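Local coordinates for cytochrome C-type biogenesis protein ccmF (Thermus thermophilus, PDB 6ZMQ) that probably serves as a membrane-bound haem lyase of cytochrome c maturation, holding a haem b within its bundle of transmembrane helices, at residues A[460-465]-A[520-525]; A[467-472]-A[509-514]. All coordinates share one frame; numbering follows the deposited sequence.

Contact 1 (A[460-465]-A[520-525]); sequences LGASFA and IAFSQT. With PTY (phosphatidylethanolamine), chain H.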
ATOM      1  N   LEU A 460      26.390  17.076   0.441  1.00 57.48           N
ATOM      2  CA  LEU A 460      25.376  18.133   0.539  1.00 50.63           C
ATOM      3  C   LEU A 460      23.959  17.570   0.425  1.00 60.19           C
ATOM      4  O   LEU A 460      23.018  18.115   1.011  1.00 72.31           O
ATOM      5  CB  LEU A 460      25.638  19.221  -0.509  1.00 38.18           C
ATOM      6  CG  LEU A 460      24.873  20.535  -0.292  1.00 38.77           C
ATOM      7  CD1 LEU A 460      25.437  21.265   0.920  1.00 37.48           C
ATOM      8  CD2 LEU A 460      24.908  21.449  -1.505  1.00 54.95           C
ATOM      9  N   GLY A 461      23.808  16.446  -0.281  1.00 55.73           N
ATOM     10  CA  GLY A 461      22.648  15.584  -0.143  1.00 59.62           C
ATOM     11  C   GLY A 461      22.347  15.119   1.274  1.00 53.96           C
ATOM     12  O   GLY A 461      21.268  15.417   1.798  1.00 55.61           O
ATOM     13  N   ALA A 462      23.291  14.412   1.909  1.00 45.10           N
ATOM     14  CA  ALA A 462      23.063  13.865   3.248  1.00 32.40           C
ATOM     15  C   ALA A 462      22.995  14.960   4.314  1.00 52.58           C
ATOM     16  O   ALA A 462      22.149  14.910   5.217  1.00 61.85           O
ATOM     17  CB  ALA A 462      24.157  12.852   3.590  1.00 29.28           C
ATOM     18  N   SER A 463      23.886  15.951   4.235  1.00 56.45           N
ATOM     19  CA  SER A 463      23.867  17.046   5.200  1.00 59.61           C
ATOM     20  C   SER A 463      22.645  17.944   5.031  1.00 55.44           C
ATOM     21  O   SER A 463      22.085  18.424   6.027  1.00 57.08           O
ATOM     22  CB  SER A 463      25.149  17.863   5.082  1.00 67.48           C
ATOM     23  OG  SER A 463      25.611  17.925   3.764  1.00 70.81           O
ATOM     24  N   PHE A 464      22.180  18.132   3.792  1.00 55.43           N
ATOM     25  CA  PHE A 464      20.966  18.907   3.577  1.00 47.62           C
ATOM     26  C   PHE A 464      19.734  18.129   4.022  1.00 48.79           C
ATOM     27  O   PHE A 464      18.754  18.722   4.480  1.00 58.74           O
ATOM     28  CB  PHE A 464      20.842  19.302   2.107  1.00 44.95           C
ATOM     29  CG  PHE A 464      19.564  20.014   1.797  1.00 39.88           C
ATOM     30  CD1 PHE A 464      19.279  21.222   2.411  1.00 34.75           C
ATOM     31  CD2 PHE A 464      18.605  19.431   0.979  1.00 38.13           C
ATOM     32  CE1 PHE A 464      18.088  21.876   2.165  1.00 28.10           C
ATOM     33  CE2 PHE A 464      17.408  20.075   0.741  1.00 28.99           C
ATOM     34  CZ  PHE A 464      17.152  21.303   1.332  1.00 27.45           C
ATOM     35  N   ALA A 465      19.767  16.800   3.906  1.00 53.89           N
ATOM     36  CA  ALA A 465      18.684  15.980   4.444  1.00 50.35           C
ATOM     37  C   ALA A 465      18.638  16.031   5.967  1.00 49.78           C
ATOM     38  O   ALA A 465      17.549  16.020   6.560  1.00 54.21           O
ATOM     39  CB  ALA A 465      18.833  14.544   3.961  1.00 44.75           C
ATOM     40  N   ILE A 520      16.212   7.557   4.346  1.00 35.56           N
ATOM     41  CA  ILE A 520      16.326   7.187   2.937  1.00 42.49           C
ATOM     42  C   ILE A 520      17.502   7.889   2.277  1.00 50.19           C
ATOM     43  O   ILE A 520      18.279   7.244   1.560  1.00 66.86           O
ATOM     44  CB  ILE A 520      14.993   7.446   2.206  1.00 49.28           C
ATOM     45  CG1 ILE A 520      13.879   6.674   2.931  1.00 58.21           C
ATOM     46  CG2 ILE A 520      15.077   7.133   0.693  1.00 49.07           C
ATOM     47  CD1 ILE A 520      12.580   6.551   2.202  1.00 54.39           C
ATOM     48  N   ALA A 521      17.708   9.188   2.562  1.00 45.18           N
ATOM     49  CA  ALA A 521      18.842   9.869   1.936  1.00 35.88           C
ATOM     50  C   ALA A 521      20.178   9.382   2.500  1.00 44.66           C
ATOM     51  O   ALA A 521      21.154   9.234   1.749  1.00 54.46           O
ATOM     52  CB  ALA A 521      18.700  11.375   2.085  1.00 28.26           C
ATOM     53  N   PHE A 522      20.216   9.058   3.798  1.00 36.10           N
ATOM     54  CA  PHE A 522      21.445   8.550   4.404  1.00 31.43           C
ATOM     55  C   PHE A 522      21.774   7.123   3.948  1.00 33.98           C
ATOM     56  O   PHE A 522      22.956   6.774   3.811  1.00 42.77           O
ATOM     57  CB  PHE A 522      21.349   8.636   5.933  1.00 26.99           C
ATOM     58  CG  PHE A 522      21.940   9.906   6.506  1.00 27.46           C
ATOM     59  CD1 PHE A 522      21.161  11.039   6.667  1.00 36.28           C
ATOM     60  CD2 PHE A 522      23.272   9.956   6.870  1.00 28.26           C
ATOM     61  CE1 PHE A 522      21.694  12.204   7.192  1.00 27.64           C
ATOM     62  CE2 PHE A 522      23.818  11.113   7.391  1.00 34.54           C
ATOM     63  CZ  PHE A 522      23.021  12.239   7.551  1.00 28.43           C
ATOM     64  N   SER A 523      20.749   6.281   3.718  1.00 32.01           N
ATOM     65  CA  SER A 523      21.005   4.924   3.229  1.00 27.70           C
ATOM     66  C   SER A 523      21.280   4.902   1.727  1.00 52.84           C
ATOM     67  O   SER A 523      22.021   4.037   1.240  1.00 56.56           O
ATOM     68  CB  SER A 523      19.837   4.003   3.581  1.00 26.10           C
ATOM     69  OG  SER A 523      18.624   4.446   3.004  1.00 32.10           O
ATOM     70  N   GLN A 524      20.644   5.801   0.971  1.00 53.84           N
ATOM     71  CA  GLN A 524      20.882   5.896  -0.467  1.00 57.82           C
ATOM     72  C   GLN A 524      22.282   6.412  -0.771  1.00 56.42           C
ATOM     73  O   GLN A 524      22.938   5.937  -1.707  1.00 62.85           O
ATOM     74  CB  GLN A 524      19.829   6.799  -1.113  1.00 62.27           C
ATOM     75  CG  GLN A 524      18.527   6.097  -1.499  1.00 67.97           C
ATOM     76  CD  GLN A 524      18.740   4.929  -2.447  1.00 77.37           C
ATOM     77  OE1 GLN A 524      19.519   5.015  -3.397  1.00 94.38           O
ATOM     78  NE2 GLN A 524      18.042   3.828  -2.191  1.00 89.86           N
ATOM     79  N   THR A 525      22.740   7.419  -0.021  1.00 61.83           N
ATOM     80  CA  THR A 525      24.080   7.953  -0.244  1.00 57.02           C
ATOM     81  C   THR A 525      25.155   6.961   0.187  1.00 63.17           C
ATOM     82  O   THR A 525      26.085   6.661  -0.572  1.00 64.37           O
ATOM     83  CB  THR A 525      24.256   9.285   0.495  1.00 49.47           C
ATOM     84  OG1 THR A 525      23.564   9.251   1.749  1.00 52.66           O
ATOM     85  CG2 THR A 525      23.735  10.447  -0.341  1.00 48.16           C
TER
HETATM   86  C1  PTY H 707      22.656  10.909  -3.893  1.00 98.10           C
HETATM   87  C2  PTY H 707      20.993  15.220  -8.922  1.00 79.07           C
HETATM   88  C3  PTY H 707      22.385  15.282  -8.295  1.00 88.44           C
HETATM   89  O4  PTY H 707      21.646  10.024  -3.502  1.00 87.64           O
HETATM   90  C5  PTY H 707      23.229  13.328  -4.148  1.00112.60           C
HETATM   91  C6  PTY H 707      22.147  12.339  -3.721  1.00103.93           C
HETATM   92  O7  PTY H 707      21.795  12.564  -2.385  1.00100.81           O
HETATM   93  C8  PTY H 707      20.428  12.812  -2.212  1.00 88.38           C
HETATM   94  O10 PTY H 707      19.744  12.003  -1.675  1.00 83.12           O
HETATM   95  C11 PTY H 707      19.830  14.116  -2.743  1.00 86.02           C
HETATM   96  C12 PTY H 707      19.289  14.986  -1.611  1.00 81.10           C
HETATM   97  C13 PTY H 707      19.492  16.457  -1.986  1.00 65.61           C
HETATM   98  C14 PTY H 707      18.470  16.871  -3.045  1.00 46.70           C
HETATM   99  C15 PTY H 707      18.609  18.359  -3.367  1.00 43.95           C
HETATM  100  C16 PTY H 707      17.440  19.172  -2.800  1.00 47.48           C
HETATM  101  C17 PTY H 707      17.787  20.660  -2.910  1.00 51.97           C
HETATM  102  C18 PTY H 707      16.639  21.569  -2.453  1.00 46.42           C
HETATM  103  C19 PTY H 707      17.190  22.987  -2.254  1.00 48.44           C
HETATM  104  C20 PTY H 707      16.373  23.817  -1.256  1.00 49.47           C
HETATM  105  C21 PTY H 707      17.226  24.990  -0.756  1.00 52.79           C
HETATM  106  C22 PTY H 707      16.632  26.340  -1.172  1.00 55.45           C
HETATM  107  C23 PTY H 707      17.418  27.494  -0.538  1.00 65.48           C
HETATM  108  C24 PTY H 707      16.572  28.769  -0.519  1.00 69.99           C
HETATM  109  C25 PTY H 707      17.162  29.775   0.468  1.00 65.41           C
HETATM  110  C26 PTY H 707      16.019  30.479   1.194  1.00 61.10           C
HETATM  111  C27 PTY H 707      15.886  31.906   0.668  1.00 50.24           C
HETATM  112  C28 PTY H 707      14.461  32.401   0.901  1.00 37.40           C
HETATM  113  C29 PTY H 707      13.521  31.661  -0.047  1.00 33.80           C
HETATM  114  C30 PTY H 707      21.455   8.939  -4.365  1.00 77.37           C
HETATM  115  C31 PTY H 707      20.071   8.306  -4.518  1.00 67.09           C
HETATM  116  O30 PTY H 707      22.367   8.498  -4.976  1.00 75.19           O
HETATM  117  C32 PTY H 707      19.003   9.207  -3.900  1.00 58.71           C
HETATM  118  C33 PTY H 707      17.621   8.593  -4.123  1.00 58.01           C
HETATM  119  C34 PTY H 707      16.563   9.689  -4.039  1.00 61.60           C
HETATM  120  C35 PTY H 707      16.418  10.142  -2.589  1.00 67.32           C
HETATM  121  C36 PTY H 707      14.949  10.051  -2.186  1.00 68.95           C
HETATM  122  C37 PTY H 707      14.623  11.135  -1.160  1.00 69.65           C
HETATM  123  C38 PTY H 707      13.132  11.046  -0.863  1.00 55.40           C
HETATM  124  C39 PTY H 707      12.855  11.591   0.532  1.00 48.27           C
HETATM  125  C40 PTY H 707      11.523  11.044   1.033  1.00 48.46           C
HETATM  126  C41 PTY H 707      10.741  12.207   1.642  1.00 53.74           C
HETATM  127  C42 PTY H 707       9.465  11.691   2.299  1.00 49.99           C
HETATM  128  C43 PTY H 707       8.510  11.218   1.208  1.00 41.51           C
HETATM  129  C44 PTY H 707       7.099  11.055   1.771  1.00 44.30           C
HETATM  130  P1  PTY H 707      23.905  13.977  -6.618  0.60103.04           P
HETATM  131  O11 PTY H 707      22.427  14.479  -7.148  1.00 95.97           O
HETATM  132  O12 PTY H 707      24.711  15.170  -6.166  1.00110.34           O
HETATM  133  O13 PTY H 707      24.635  13.310  -7.757  1.00 94.46           O
HETATM  134  O14 PTY H 707      23.754  12.905  -5.375  1.00111.59           O
HETATM  135  N1  PTY H 707      20.842  16.253  -9.934  1.00 73.41           N
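Ala462 meets Phe522 and Ala465 meets Ala521 in a close packing of two antiparallel transmembrane helices through alanines and one phenylalanine ring, where the start of helix 460-484 lies against the end of helix 501-525. The local axes approach to 9.0 Å at 163°, a spacing that fits the alanines between them. CB of Ala465 touches CB of Ala521 at 3.7 Å. One helical turn earlier, CB of Ala462 sits over one face of the Phe522 ring, displaced toward its rim, in a CH-pi contact 4.2 Å from the centroid and 13° off the normal. The carbonyl of the same alanine comes near the ring too, with O of Ala462 3.4 Å from CE1 of Phe522. Thr525, with OG1 between its own backbone N and carbonyl carbon (chi1 36°), directs CG2 to the phosphatidylethanolamine, 3.5 Å from its ester oxygen O7. Gly461 lets the lipid close in: its CA lies 3.7 Å from C12 of one acyl chain, which runs on past the Phe464 ring, while Gln524 packs along the other chain. Tyr458 meets the Phe522 ring edge-to-face; helix 439-454 takes Leu460, Ser463 and Phe464, and helix 627-644 packs against Ile520 and Ser523.

Contact 2 (A[467-472]-A[509-514]); sequences GLFLYN and VHFAVA. With HEM (protoporphyrin IX containing Fe), chain B.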
ATOM      1  N   GLY A 467      19.588  18.699   7.567  1.00 57.37           N
ATOM      2  CA  GLY A 467      18.992  20.015   7.741  1.00 50.30           C
ATOM      3  C   GLY A 467      17.482  20.011   7.598  1.00 43.67           C
ATOM      4  O   GLY A 467      16.772  20.679   8.355  1.00 42.15           O
ATOM      5  N   LEU A 468      16.975  19.210   6.654  1.00 43.87           N
ATOM      6  CA  LEU A 468      15.534  19.098   6.434  1.00 54.71           C
ATOM      7  C   LEU A 468      14.831  18.426   7.606  1.00 64.56           C
ATOM      8  O   LEU A 468      13.752  18.865   8.022  1.00 84.72           O
ATOM      9  CB  LEU A 468      15.255  18.315   5.155  1.00 44.95           C
ATOM     10  CG  LEU A 468      15.414  19.046   3.827  1.00 30.47           C
ATOM     11  CD1 LEU A 468      14.888  18.167   2.713  1.00 30.98           C
ATOM     12  CD2 LEU A 468      14.705  20.382   3.870  1.00 29.72           C
ATOM     13  N   PHE A 469      15.437  17.368   8.153  1.00 47.14           N
ATOM     14  CA  PHE A 469      14.865  16.701   9.322  1.00 48.87           C
ATOM     15  C   PHE A 469      14.906  17.588  10.564  1.00 58.93           C
ATOM     16  O   PHE A 469      13.977  17.559  11.381  1.00 67.99           O
ATOM     17  CB  PHE A 469      15.595  15.390   9.592  1.00 50.81           C
ATOM     18  CG  PHE A 469      15.197  14.724  10.883  1.00 49.79           C
ATOM     19  CD1 PHE A 469      13.952  14.102  10.985  1.00 44.54           C
ATOM     20  CD2 PHE A 469      16.058  14.721  11.988  1.00 45.24           C
ATOM     21  CE1 PHE A 469      13.554  13.485  12.155  1.00 38.31           C
ATOM     22  CE2 PHE A 469      15.688  14.111  13.182  1.00 43.32           C
ATOM     23  CZ  PHE A 469      14.425  13.482  13.271  1.00 37.56           C
ATOM     24  N   LEU A 470      15.992  18.352  10.745  1.00 57.51           N
ATOM     25  CA  LEU A 470      16.091  19.244  11.902  1.00 50.33           C
ATOM     26  C   LEU A 470      15.098  20.395  11.798  1.00 64.17           C
ATOM     27  O   LEU A 470      14.454  20.762  12.789  1.00 78.27           O
ATOM     28  CB  LEU A 470      17.521  19.766  12.047  1.00 31.33           C
ATOM     29  CG  LEU A 470      18.395  18.878  12.935  1.00 30.69           C
ATOM     30  CD1 LEU A 470      19.862  18.975  12.584  1.00 38.17           C
ATOM     31  CD2 LEU A 470      18.173  19.238  14.405  1.00 32.19           C
ATOM     32  N   TYR A 471      14.939  20.937  10.588  1.00 54.63           N
ATOM     33  CA  TYR A 471      13.887  21.899  10.274  1.00 40.21           C
ATOM     34  C   TYR A 471      12.496  21.319  10.535  1.00 48.76           C
ATOM     35  O   TYR A 471      11.603  22.017  11.039  1.00 50.15           O
ATOM     36  CB  TYR A 471      14.046  22.304   8.804  1.00 35.19           C
ATOM     37  CG  TYR A 471      12.781  22.743   8.113  1.00 39.57           C
ATOM     38  CD1 TYR A 471      12.251  24.000   8.355  1.00 48.58           C
ATOM     39  CD2 TYR A 471      12.106  21.898   7.233  1.00 49.07           C
ATOM     40  CE1 TYR A 471      11.092  24.413   7.741  1.00 47.28           C
ATOM     41  CE2 TYR A 471      10.937  22.294   6.633  1.00 53.50           C
ATOM     42  CZ  TYR A 471      10.440  23.559   6.881  1.00 51.50           C
ATOM     43  OH  TYR A 471       9.286  23.974   6.266  1.00 59.00           O
ATOM     44  N   ASN A 472      12.301  20.033  10.214  1.00 58.08           N
ATOM     45  CA  ASN A 472      10.995  19.400  10.372  1.00 56.45           C
ATOM     46  C   ASN A 472      10.653  19.173  11.840  1.00 64.18           C
ATOM     47  O   ASN A 472       9.515  19.422  12.255  1.00 68.73           O
ATOM     48  CB  ASN A 472      10.956  18.077   9.608  1.00 36.70           C
ATOM     49  CG  ASN A 472      10.367  18.214   8.210  1.00 31.01           C
ATOM     50  OD1 ASN A 472       9.410  18.948   8.004  1.00 35.53           O
ATOM     51  ND2 ASN A 472      10.926  17.481   7.252  1.00 27.15           N
ATOM     52  N   VAL A 509       2.703  11.558  12.856  1.00 38.83           N
ATOM     53  CA  VAL A 509       2.792  11.060  11.461  1.00 27.38           C
ATOM     54  C   VAL A 509       3.731  11.955  10.658  1.00 41.54           C
ATOM     55  O   VAL A 509       4.575  11.454   9.939  1.00 40.39           O
ATOM     56  CB  VAL A 509       1.395  11.055  10.844  1.00 24.73           C
ATOM     57  CG1 VAL A 509       1.425  11.065   9.345  1.00 25.24           C
ATOM     58  CG2 VAL A 509       0.589   9.889  11.326  1.00 36.38           C
ATOM     59  N   HIS A 510       3.629  13.260  10.837  1.00 42.39           N
ATOM     60  CA  HIS A 510       4.487  14.154  10.035  1.00 41.35           C
ATOM     61  C   HIS A 510       5.947  13.896  10.379  1.00 55.00           C
ATOM     62  O   HIS A 510       6.765  13.787   9.421  1.00 63.73           O
ATOM     63  CB  HIS A 510       4.077  15.618  10.169  1.00 38.86           C
ATOM     64  CG  HIS A 510       2.842  15.983   9.427  1.00 48.07           C
ATOM     65  ND1 HIS A 510       1.941  16.847   9.955  1.00 53.50           N
ATOM     66  CD2 HIS A 510       2.276  15.473   8.321  1.00 52.32           C
ATOM     67  CE1 HIS A 510       0.909  16.936   9.163  1.00 55.09           C
ATOM     68  NE2 HIS A 510       1.089  16.109   8.125  1.00 53.27           N
ATOM     69  N   PHE A 511       6.218  13.751  11.683  1.00 56.42           N
ATOM     70  CA  PHE A 511       7.573  13.505  12.216  1.00 47.04           C
ATOM     71  C   PHE A 511       8.081  12.174  11.717  1.00 42.18           C
ATOM     72  O   PHE A 511       9.237  12.049  11.474  1.00 34.94           O
ATOM     73  CB  PHE A 511       7.481  13.388  13.722  1.00 43.03           C
ATOM     74  CG  PHE A 511       8.774  13.146  14.432  1.00 39.61           C
ATOM     75  CD1 PHE A 511       9.972  13.402  13.830  1.00 46.72           C
ATOM     76  CD2 PHE A 511       8.778  12.715  15.725  1.00 44.74           C
ATOM     77  CE1 PHE A 511      11.161  13.222  14.505  1.00 58.40           C
ATOM     78  CE2 PHE A 511       9.959  12.538  16.411  1.00 58.82           C
ATOM     79  CZ  PHE A 511      11.155  12.791  15.797  1.00 63.91           C
ATOM     80  N   ALA A 512       7.209  11.191  11.658  1.00 47.99           N
ATOM     81  CA  ALA A 512       7.573   9.858  11.153  1.00 45.09           C
ATOM     82  C   ALA A 512       7.980   9.970   9.697  1.00 46.02           C
ATOM     83  O   ALA A 512       8.901   9.305   9.344  1.00 54.41           O
ATOM     84  CB  ALA A 512       6.405   8.930  11.303  1.00 40.31           C
ATOM     85  N   VAL A 513       7.283  10.733   8.868  1.00 33.40           N
ATOM     86  CA  VAL A 513       7.827  10.848   7.492  1.00 38.75           C
ATOM     87  C   VAL A 513       9.157  11.574   7.532  1.00 51.59           C
ATOM     88  O   VAL A 513       9.967  11.236   6.727  1.00 72.37           O
ATOM     89  CB  VAL A 513       6.911  11.527   6.475  1.00 45.53           C
ATOM     90  CG1 VAL A 513       7.713  12.282   5.448  1.00 49.29           C
ATOM     91  CG2 VAL A 513       6.083  10.501   5.771  1.00 50.28           C
ATOM     92  N   ALA A 514       9.299  12.608   8.352  1.00 47.53           N
ATOM     93  CA  ALA A 514      10.537  13.406   8.442  1.00 32.99           C
ATOM     94  C   ALA A 514      11.759  12.522   8.670  1.00 52.09           C
ATOM     95  O   ALA A 514      12.793  12.787   8.062  1.00 51.58           O
ATOM     96  CB  ALA A 514      10.369  14.370   9.566  1.00 23.63           C
TER
HETATM   97  CHA HEM B 701      -2.813  15.888   8.254  1.00 41.84           C
HETATM   98  CHB HEM B 701      -0.075  19.285   6.026  1.00 49.80           C
HETATM   99  CHC HEM B 701       2.486  15.736   3.792  1.00 46.41           C
HETATM  100  CHD HEM B 701       0.021  12.446   6.418  1.00 48.24           C
HETATM  101  C1A HEM B 701      -2.267  17.083   7.813  1.00 51.28           C
HETATM  102  C2A HEM B 701      -2.784  18.354   8.185  1.00 53.30           C
HETATM  103  C3A HEM B 701      -2.028  19.305   7.566  1.00 47.51           C
HETATM  104  C4A HEM B 701      -1.040  18.654   6.804  1.00 50.50           C
HETATM  105  CMA HEM B 701      -2.202  20.793   7.664  1.00 41.61           C
HETATM  106  CAA HEM B 701      -3.962  18.624   9.109  1.00 48.22           C
HETATM  107  CBA HEM B 701      -3.569  18.489  10.591  1.00 48.79           C
HETATM  108  CGA HEM B 701      -2.543  19.522  10.986  1.00 68.38           C
HETATM  109  O1A HEM B 701      -1.417  19.155  11.394  1.00 78.58           O
HETATM  110  O2A HEM B 701      -2.822  20.740  10.903  1.00 74.03           O
HETATM  111  C1B HEM B 701       0.832  18.572   5.215  1.00 37.54           C
HETATM  112  C2B HEM B 701       1.675  19.194   4.264  1.00 38.85           C
HETATM  113  C3B HEM B 701       2.392  18.224   3.635  1.00 42.30           C
HETATM  114  C4B HEM B 701       1.949  16.952   4.204  1.00 36.59           C
HETATM  115  CMB HEM B 701       1.782  20.662   3.998  1.00 38.20           C
HETATM  116  CAB HEM B 701       3.392  18.378   2.572  1.00 56.09           C
HETATM  117  CBB HEM B 701       2.867  18.167   1.194  1.00 57.44           C
HETATM  118  C1C HEM B 701       2.090  14.552   4.375  1.00 32.81           C
HETATM  119  C2C HEM B 701       2.746  13.328   4.233  1.00 22.09           C
HETATM  120  C3C HEM B 701       2.034  12.423   4.983  1.00 20.59           C
HETATM  121  C4C HEM B 701       0.943  13.084   5.596  1.00 30.76           C
HETATM  122  CMC HEM B 701       3.978  13.012   3.425  1.00 20.80           C
HETATM  123  CAC HEM B 701       2.354  11.013   5.112  1.00 20.41           C
HETATM  124  CBC HEM B 701       3.102  10.535   6.298  1.00 27.00           C
HETATM  125  C1D HEM B 701      -1.021  13.079   7.112  1.00 45.53           C
HETATM  126  C2D HEM B 701      -2.063  12.393   7.884  1.00 45.29           C
HETATM  127  C3D HEM B 701      -2.867  13.348   8.407  1.00 46.44           C
HETATM  128  C4D HEM B 701      -2.291  14.632   7.948  1.00 40.51           C
HETATM  129  CMD HEM B 701      -2.211  10.907   8.058  1.00 40.02           C
HETATM  130  CAD HEM B 701      -4.093  13.142   9.281  1.00 47.46           C
HETATM  131  CBD HEM B 701      -5.352  13.385   8.439  1.00 52.06           C
HETATM  132  CGD HEM B 701      -6.652  13.081   9.147  1.00 47.94           C
HETATM  133  O1D HEM B 701      -7.391  14.000   9.568  1.00 41.28           O
HETATM  134  O2D HEM B 701      -7.010  11.899   9.295  1.00 49.50           O
HETATM  135  NA  HEM B 701      -1.210  17.303   6.952  1.00 63.47           N
HETATM  136  NB  HEM B 701       1.020  17.239   5.128  1.00 39.48           N
HETATM  137  NC  HEM B 701       1.029  14.398   5.225  1.00 40.47           N
HETATM  138  ND  HEM B 701      -1.213  14.381   7.199  1.00 57.77           N
HETATM  139 FE   HEM B 701      -0.014  15.826   6.261  1.00 52.30          FE
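Segments 467-472 and 509-514 run antiparallel at 167°, their axes 9.8 Å apart at closest approach, with Phe469 and Ala514 as the nearest pair of CA atoms. The Phe469 side chain extends with CG anti to its backbone N (chi1 172°), which carries the ring across to the other helix. There its CD1 rests 3.4 Å from O of Ala514, and its CE1 meets CE1 of Phe511, also at 3.4 Å. The rings meet rim to rim, centroids 5.8 Å apart and planes inclined by 22°; CE1 of Phe469 lies at the edge of the Phe511 ring, near its plane, and neither ring covers the other's face. Beside them, CB of Asn472 packs on CB of Ala514 at 3.8 Å. This is an antiparallel helix pair of the transmembrane bundle, and its second member carries a haem ligand on another side: NE2 of His510 binds the haem iron at 2.2 Å, and His276 supplies the other axial nitrogen. Val509 and Val513, one turn apart, both touch a haem vinyl group; CG1 of Val509 lies 3.5 Å from its carbon CBC. Elsewhere on helix 460-484, Tyr471 packs on helix 439-454 and hydrogen-bonds through OH to the carbonyl of Leu418 in helix 402-422, which Val513 also touches.

In the fold
Followed from the N terminus, the chain enters helix 460-484 through the first half of contact 1 and, one residue later, the first half of contact 2. It leaves that helix, passes a partly unmodelled connection, and returns along helix 501-525, where 509-514 closes contact 2 across 36 intervening residues. Residues 520-525 then close contact 1 across 54, so the smaller loop lies wholly within the larger, as expected of an antiparallel helical hairpin. The contact centres are 13 Å apart along the same pair of helices. Contact 1 joins them beside phosphatidylethanolamine, shortly before strand 528-534 begins; contact 2 joins them at the level of the haem.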